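Local coordinates for protein apicoplast TIC22, putative (Plasmodium falciparum 3D7, PDB 4E6Z) that probably acts as a chaperone in protein import into the apicoplast, the relict plastid of the malaria parasite, as part of the TIC import system, at residues 198-203 with 221-226; 239-244 with 253-258. All coordinates share one frame; numbering follows the deposited sequence.

Contact 1: 198-203 with 221-226; sequences ENLYIQ and EAIEEQ
Leu-200 drives its forked side chain against one side of the helix 216-227, overlapping Ala-222, Ile-223 and the base of Gln-226. This is helix-on-sheet packing within the Tic22-like fold: the broken strand 193-203 and its hairpin partner 208-213 lead into the helix, which folds back over the hairpin to lie against the break in strand 193-203, where Leu-200 sits. The nearest CA atoms across the contact, those of Leu-200 and Ile-223, are 7.2 Å apart. With chi1 at -176°, the leucine swings its CG anti to the main-chain N, and its two methyls divide the work. CD2 meets the single methyl of Ala-222, CB, at 4.1 Å, and CG1 of Ile-223 at 4.3 Å. The other methyl, CD1, reaches one turn further along to CB of Gln-226, also at 4.3 Å. Each residue type suits its place. Alanine, with no bulk beyond CB, lets the loop come near the helix; isoleucine, which is buried, also packs on Tyr-236 of the following loop; glutamine offers a methylene at its root to the apolar patch and carries its amide beyond it, at the partly exposed margin. Ala-222 also touches Phe-213 of the neighbouring strand, so the helix rests on both arms of the hairpin. A carbonyl beside a methyl would be costly if unbonded, but here Ala-222 O, 4.1 Å from Leu-200 CD1, accepts the helical hydrogen bond of Gln-226 N at 3.3 Å.

Contact 2: 239-244 with 253-258; sequences KVLNMV and KKFGFV
The rings of Phe-255 and Phe-257 each receive one aliphatic side chain that comes in obliquely: CD1 of Leu-241 approaches CZ of Phe-255 at 4.2 Å, and CG of Met-243, a selenomethionine, sits 4.1 Å from CE1 of Phe-257. In the second pair the two side chains cross at about a right angle, and the touch is made by the methylene; beyond CG the chain leads away from the ring, and the bend at chi3 (57°) turns only the terminal methyl CE. Strands 238-242 and 255-258 are the outermost strands of a four-stranded mixed sheet, with 193-203 and 208-213 between them. Met-243 follows its strand, at the start of the next helix, and its CA is 9.5 Å from that of Phe-257, the nearest CA pair here; so wide a gap is bridged by long side chains, and phenylalanine supplies the reach. Residues two apart on a strand point to the same side, which is why 255 and 257 both take part; Gly-256 between them bonds through its backbone to Ile-210. Leu-246 from the helix 243-247 touches both Leu-241 and Phe-255. That helix starts with Asn-242 as its N-cap, a natural role for a short amide: OD1 accepts a weak bond from Val-244 N at 3.4 Å.

Following the chain from the N terminus past the earlier sheets and helices, strand 193-203 runs out, 208-213 returns and the chain enters helix 216-227; contact 1 closes this 17-residue excursion by bringing the helix back onto the break in strand 193-203. A loop then leads to strand 238-242, which pairs antiparallel with 193-203, and a short helix carries the chain towards strand 255-258 at the far side of the sheet. Contact 2 closes this second, shorter excursion. The two loops thus follow in series, neither enclosing nor crossing the other. Both reach the same four-stranded sheet: 193-203 carries one side of contact 1 and pairs with 238-242, which carries one side of contact 2. A salt bridge between Glu-198 OE2 and Lys-239 NZ (2.7 Å) joins them directly.

Contact 1: 198-203 with 221-226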
loop_
_atom_site.group_PDB
_atom_site.type_symbol
_atom_site.label_atom_id
_atom_site.label_comp_id
_atom_site.label_asym_id
_atom_site.label_seq_id
_atom_site.Cartn_x
_atom_site.Cartn_y
_atom_site.Cartn_z
ATOM N N GLU A 198 -5.171 19.393 4.420
ATOM C CA GLU A 198 -4.583 20.692 4.093
ATOM C C GLU A 198 -3.700 21.289 5.186
ATOM O O GLU A 198 -2.555 21.673 4.937
ATOM C CB GLU A 198 -5.693 21.689 3.757
ATOM C CG GLU A 198 -6.513 21.317 2.538
ATOM C CD GLU A 198 -5.816 21.656 1.234
ATOM O OE1 GLU A 198 -4.680 21.181 1.017
ATOM O OE2 GLU A 198 -6.410 22.399 0.424
ATOM N N ASN A 199 -4.240 21.378 6.394
ATOM C CA ASN A 199 -3.572 22.115 7.462
ATOM C C ASN A 199 -2.920 21.217 8.505
ATOM O O ASN A 199 -2.765 21.605 9.662
ATOM C CB ASN A 199 -4.564 23.070 8.129
ATOM C CG ASN A 199 -5.097 24.119 7.169
ATOM O OD1 ASN A 199 -4.362 25.003 6.727
ATOM N ND2 ASN A 199 -6.380 24.023 6.835
ATOM N N LEU A 200 -2.533 20.018 8.082
ATOM C CA LEU A 200 -1.959 19.023 8.983
ATOM C C LEU A 200 -0.483 18.776 8.678
ATOM O O LEU A 200 -0.102 18.585 7.523
ATOM C CB LEU A 200 -2.737 17.709 8.883
ATOM C CG LEU A 200 -2.308 16.604 9.847
ATOM C CD1 LEU A 200 -2.548 17.038 11.285
ATOM C CD2 LEU A 200 -3.050 15.317 9.548
ATOM N N TYR A 201 0.342 18.778 9.720
ATOM C CA TYR A 201 1.775 18.565 9.563
ATOM C C TYR A 201 2.312 17.554 10.573
ATOM O O TYR A 201 1.633 17.195 11.536
ATOM C CB TYR A 201 2.535 19.887 9.718
ATOM C CG TYR A 201 2.137 20.955 8.726
ATOM C CD1 TYR A 201 2.844 21.131 7.543
ATOM C CD2 TYR A 201 1.056 21.792 8.973
ATOM C CE1 TYR A 201 2.484 22.109 6.636
ATOM C CE2 TYR A 201 0.686 22.769 8.070
ATOM C CZ TYR A 201 1.404 22.924 6.904
ATOM O OH TYR A 201 1.041 23.897 6.001
ATOM N N ILE A 202 3.535 17.093 10.332
ATOM C CA ILE A 202 4.285 16.312 11.308
ATOM C C ILE A 202 5.755 16.698 11.220
ATOM O O ILE A 202 6.227 17.127 10.167
ATOM C CB ILE A 202 4.149 14.795 11.085
ATOM C CG1 ILE A 202 4.528 14.425 9.648
ATOM C CG2 ILE A 202 2.741 14.328 11.414
ATOM C CD1 ILE A 202 4.722 12.937 9.433
ATOM N N GLN A 203 6.480 16.552 12.323
ATOM C CA GLN A 203 7.891 16.914 12.336
ATOM C C GLN A 203 8.801 15.725 12.023
ATOM O O GLN A 203 8.931 14.797 12.822
ATOM C CB GLN A 203 8.279 17.580 13.663
ATOM C CG GLN A 203 7.958 16.769 14.911
ATOM C CD GLN A 203 8.265 17.524 16.195
ATOM O OE1 GLN A 203 8.301 18.756 16.213
ATOM N NE2 GLN A 203 8.483 16.785 17.278
ATOM N N GLU A 221 -7.954 10.173 12.223
ATOM C CA GLU A 221 -7.542 10.004 13.605
ATOM C C GLU A 221 -6.515 11.064 13.984
ATOM O O GLU A 221 -6.521 11.572 15.105
ATOM C CB GLU A 221 -6.974 8.603 13.824
ATOM C CG GLU A 221 -7.109 8.100 15.245
ATOM C CD GLU A 221 -7.373 6.608 15.307
ATOM O OE1 GLU A 221 -8.039 6.163 16.267
ATOM O OE2 GLU A 221 -6.927 5.882 14.392
ATOM N N ALA A 222 -5.640 11.398 13.040
ATOM C CA ALA A 222 -4.605 12.402 13.269
ATOM C C ALA A 222 -5.200 13.812 13.285
ATOM O O ALA A 222 -4.684 14.713 13.948
ATOM C CB ALA A 222 -3.512 12.288 12.213
ATOM N N ILE A 223 -6.289 13.990 12.546
ATOM C CA ILE A 223 -7.006 15.255 12.516
ATOM C C ILE A 223 -7.691 15.512 13.854
ATOM O O ILE A 223 -7.609 16.609 14.401
ATOM C CB ILE A 223 -8.056 15.274 11.391
ATOM C CG1 ILE A 223 -7.369 15.357 10.027
ATOM C CG2 ILE A 223 -9.009 16.437 11.573
ATOM C CD1 ILE A 223 -8.297 15.121 8.852
ATOM N N GLU A 224 -8.359 14.490 14.382
ATOM C CA GLU A 224 -9.051 14.614 15.660
ATOM C C GLU A 224 -8.086 14.912 16.801
ATOM O O GLU A 224 -8.418 15.655 17.722
ATOM C CB GLU A 224 -9.870 13.357 15.967
ATOM C CG GLU A 224 -11.114 13.225 15.108
ATOM C CD GLU A 224 -11.937 14.501 15.091
ATOM O OE1 GLU A 224 -12.455 14.894 16.159
ATOM O OE2 GLU A 224 -12.063 15.115 14.009
ATOM N N GLU A 225 -6.893 14.331 16.739
ATOM C CA GLU A 225 -5.866 14.622 17.731
ATOM C C GLU A 225 -5.483 16.098 17.669
ATOM O O GLU A 225 -5.162 16.715 18.685
ATOM C CB GLU A 225 -4.627 13.760 17.495
ATOM C CG GLU A 225 -3.458 14.104 18.404
ATOM C CD GLU A 225 -2.173 13.412 17.991
ATOM O OE1 GLU A 225 -1.106 13.757 18.543
ATOM O OE2 GLU A 225 -2.227 12.527 17.110
ATOM N N GLN A 226 -5.518 16.654 16.463
ATOM C CA GLN A 226 -5.135 18.041 16.254
ATOM C C GLN A 226 -6.244 18.995 16.687
ATOM O O GLN A 226 -5.982 20.006 17.334
ATOM C CB GLN A 226 -4.770 18.282 14.789
ATOM C CG GLN A 226 -4.194 19.655 14.532
ATOM C CD GLN A 226 -2.918 19.893 15.306
ATOM O OE1 GLN A 226 -2.121 18.975 15.499
ATOM N NE2 GLN A 226 -2.715 21.129 15.753
#

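Contact 2: 239-244 with 253-258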
loop_
_atom_site.group_PDB
_atom_site.type_symbol
_atom_site.label_atom_id
_atom_site.label_comp_id
_atom_site.label_asym_id
_atom_site.label_seq_id
_atom_site.Cartn_x
_atom_site.Cartn_y
_atom_site.Cartn_z
ATOM N N LYS A 239 -7.913 15.452 0.986
ATOM C CA LYS A 239 -7.663 15.291 -0.441
ATOM C C LYS A 239 -6.984 13.959 -0.754
ATOM O O LYS A 239 -6.296 13.386 0.089
ATOM C CB LYS A 239 -6.836 16.460 -0.974
ATOM C CG LYS A 239 -7.541 17.799 -0.841
ATOM C CD LYS A 239 -6.753 18.925 -1.481
ATOM C CE LYS A 239 -7.546 20.224 -1.441
ATOM N NZ LYS A 239 -6.804 21.371 -2.038
ATOM N N VAL A 240 -7.193 13.474 -1.973
ATOM C CA VAL A 240 -6.632 12.197 -2.395
ATOM C C VAL A 240 -5.534 12.411 -3.428
ATOM O O VAL A 240 -5.662 13.247 -4.323
ATOM C CB VAL A 240 -7.720 11.271 -2.982
ATOM C CG1 VAL A 240 -7.105 9.986 -3.532
ATOM C CG2 VAL A 240 -8.760 10.951 -1.928
ATOM N N LEU A 241 -4.450 11.658 -3.296
ATOM C CA LEU A 241 -3.360 11.728 -4.257
ATOM C C LEU A 241 -3.019 10.342 -4.790
ATOM O O LEU A 241 -3.369 9.326 -4.187
ATOM C CB LEU A 241 -2.125 12.374 -3.626
ATOM C CG LEU A 241 -2.263 13.846 -3.229
ATOM C CD1 LEU A 241 -1.063 14.298 -2.422
ATOM C CD2 LEU A 241 -2.444 14.720 -4.460
ATOM N N ASN A 242 -2.337 10.309 -5.927
ATOM C CA ASN A 242 -1.896 9.055 -6.518
ATOM C C ASN A 242 -0.466 8.750 -6.089
ATOM O O ASN A 242 0.471 9.426 -6.515
ATOM C CB ASN A 242 -1.996 9.125 -8.041
ATOM C CG ASN A 242 -1.465 7.876 -8.719
ATOM O OD1 ASN A 242 -1.443 6.793 -8.131
ATOM N ND2 ASN A 242 -1.037 8.021 -9.970
HETATM N N MSE A 243 -0.306 7.742 -5.233
HETATM C CA MSE A 243 1.002 7.410 -4.667
HETATM C C MSE A 243 2.091 7.353 -5.731
HETATM O O MSE A 243 3.224 7.767 -5.492
HETATM C CB MSE A 243 0.957 6.077 -3.918
HETATM C CG MSE A 243 2.297 5.686 -3.323
HETATM SE SE MSE A 243 2.547 3.756 -3.187
HETATM C CE MSE A 243 2.277 3.282 -5.061
ATOM N N VAL A 244 1.742 6.834 -6.903
ATOM C CA VAL A 244 2.692 6.727 -8.006
ATOM C C VAL A 244 3.240 8.087 -8.435
ATOM O O VAL A 244 4.451 8.253 -8.588
ATOM C CB VAL A 244 2.069 6.013 -9.221
ATOM C CG1 VAL A 244 2.852 6.332 -10.488
ATOM C CG2 VAL A 244 2.010 4.510 -8.975
ATOM N N LYS A 253 10.139 15.862 -1.067
ATOM C CA LYS A 253 10.756 16.022 0.245
ATOM C C LYS A 253 9.748 16.559 1.256
ATOM O O LYS A 253 9.918 16.404 2.465
ATOM C CB LYS A 253 11.947 16.976 0.144
ATOM C CG LYS A 253 13.203 16.514 0.864
ATOM C CD LYS A 253 14.337 17.508 0.647
ATOM C CE LYS A 253 15.636 17.024 1.266
ATOM N NZ LYS A 253 15.483 16.723 2.715
ATOM N N LYS A 254 8.695 17.186 0.744
ATOM C CA LYS A 254 7.689 17.837 1.574
ATOM C C LYS A 254 6.639 16.864 2.109
ATOM O O LYS A 254 5.742 17.259 2.856
ATOM C CB LYS A 254 7.015 18.958 0.780
ATOM C CG LYS A 254 6.565 18.534 -0.611
ATOM C CD LYS A 254 6.315 19.733 -1.514
ATOM C CE LYS A 254 5.924 19.289 -2.918
ATOM N NZ LYS A 254 5.772 20.437 -3.858
ATOM N N PHE A 255 6.754 15.596 1.729
ATOM C CA PHE A 255 5.784 14.583 2.143
ATOM C C PHE A 255 6.404 13.475 2.989
ATOM O O PHE A 255 7.562 13.098 2.799
ATOM C CB PHE A 255 5.092 13.963 0.925
ATOM C CG PHE A 255 4.083 14.861 0.276
ATOM C CD1 PHE A 255 2.842 15.063 0.855
ATOM C CD2 PHE A 255 4.370 15.497 -0.920
ATOM C CE1 PHE A 255 1.906 15.893 0.259
ATOM C CE2 PHE A 255 3.438 16.328 -1.523
ATOM C CZ PHE A 255 2.204 16.526 -0.932
ATOM N N GLY A 256 5.615 12.956 3.923
ATOM C CA GLY A 256 5.994 11.784 4.688
ATOM C C GLY A 256 4.918 10.717 4.580
ATOM O O GLY A 256 3.732 11.013 4.711
ATOM N N PHE A 257 5.330 9.478 4.330
ATOM C CA PHE A 257 4.383 8.373 4.209
ATOM C C PHE A 257 4.022 7.784 5.566
ATOM O O PHE A 257 4.899 7.446 6.360
ATOM C CB PHE A 257 4.939 7.270 3.301
ATOM C CG PHE A 257 4.835 7.582 1.837
ATOM C CD1 PHE A 257 3.597 7.656 1.218
ATOM C CD2 PHE A 257 5.973 7.785 1.074
ATOM C CE1 PHE A 257 3.494 7.943 -0.132
ATOM C CE2 PHE A 257 5.877 8.070 -0.276
ATOM C CZ PHE A 257 4.636 8.150 -0.880
ATOM N N VAL A 258 2.725 7.671 5.829
ATOM C CA VAL A 258 2.249 6.977 7.017
ATOM C C VAL A 258 1.530 5.688 6.619
ATOM O O VAL A 258 0.395 5.722 6.143
ATOM C CB VAL A 258 1.300 7.850 7.860
ATOM C CG1 VAL A 258 0.847 7.083 9.096
ATOM C CG2 VAL A 258 1.971 9.175 8.252
#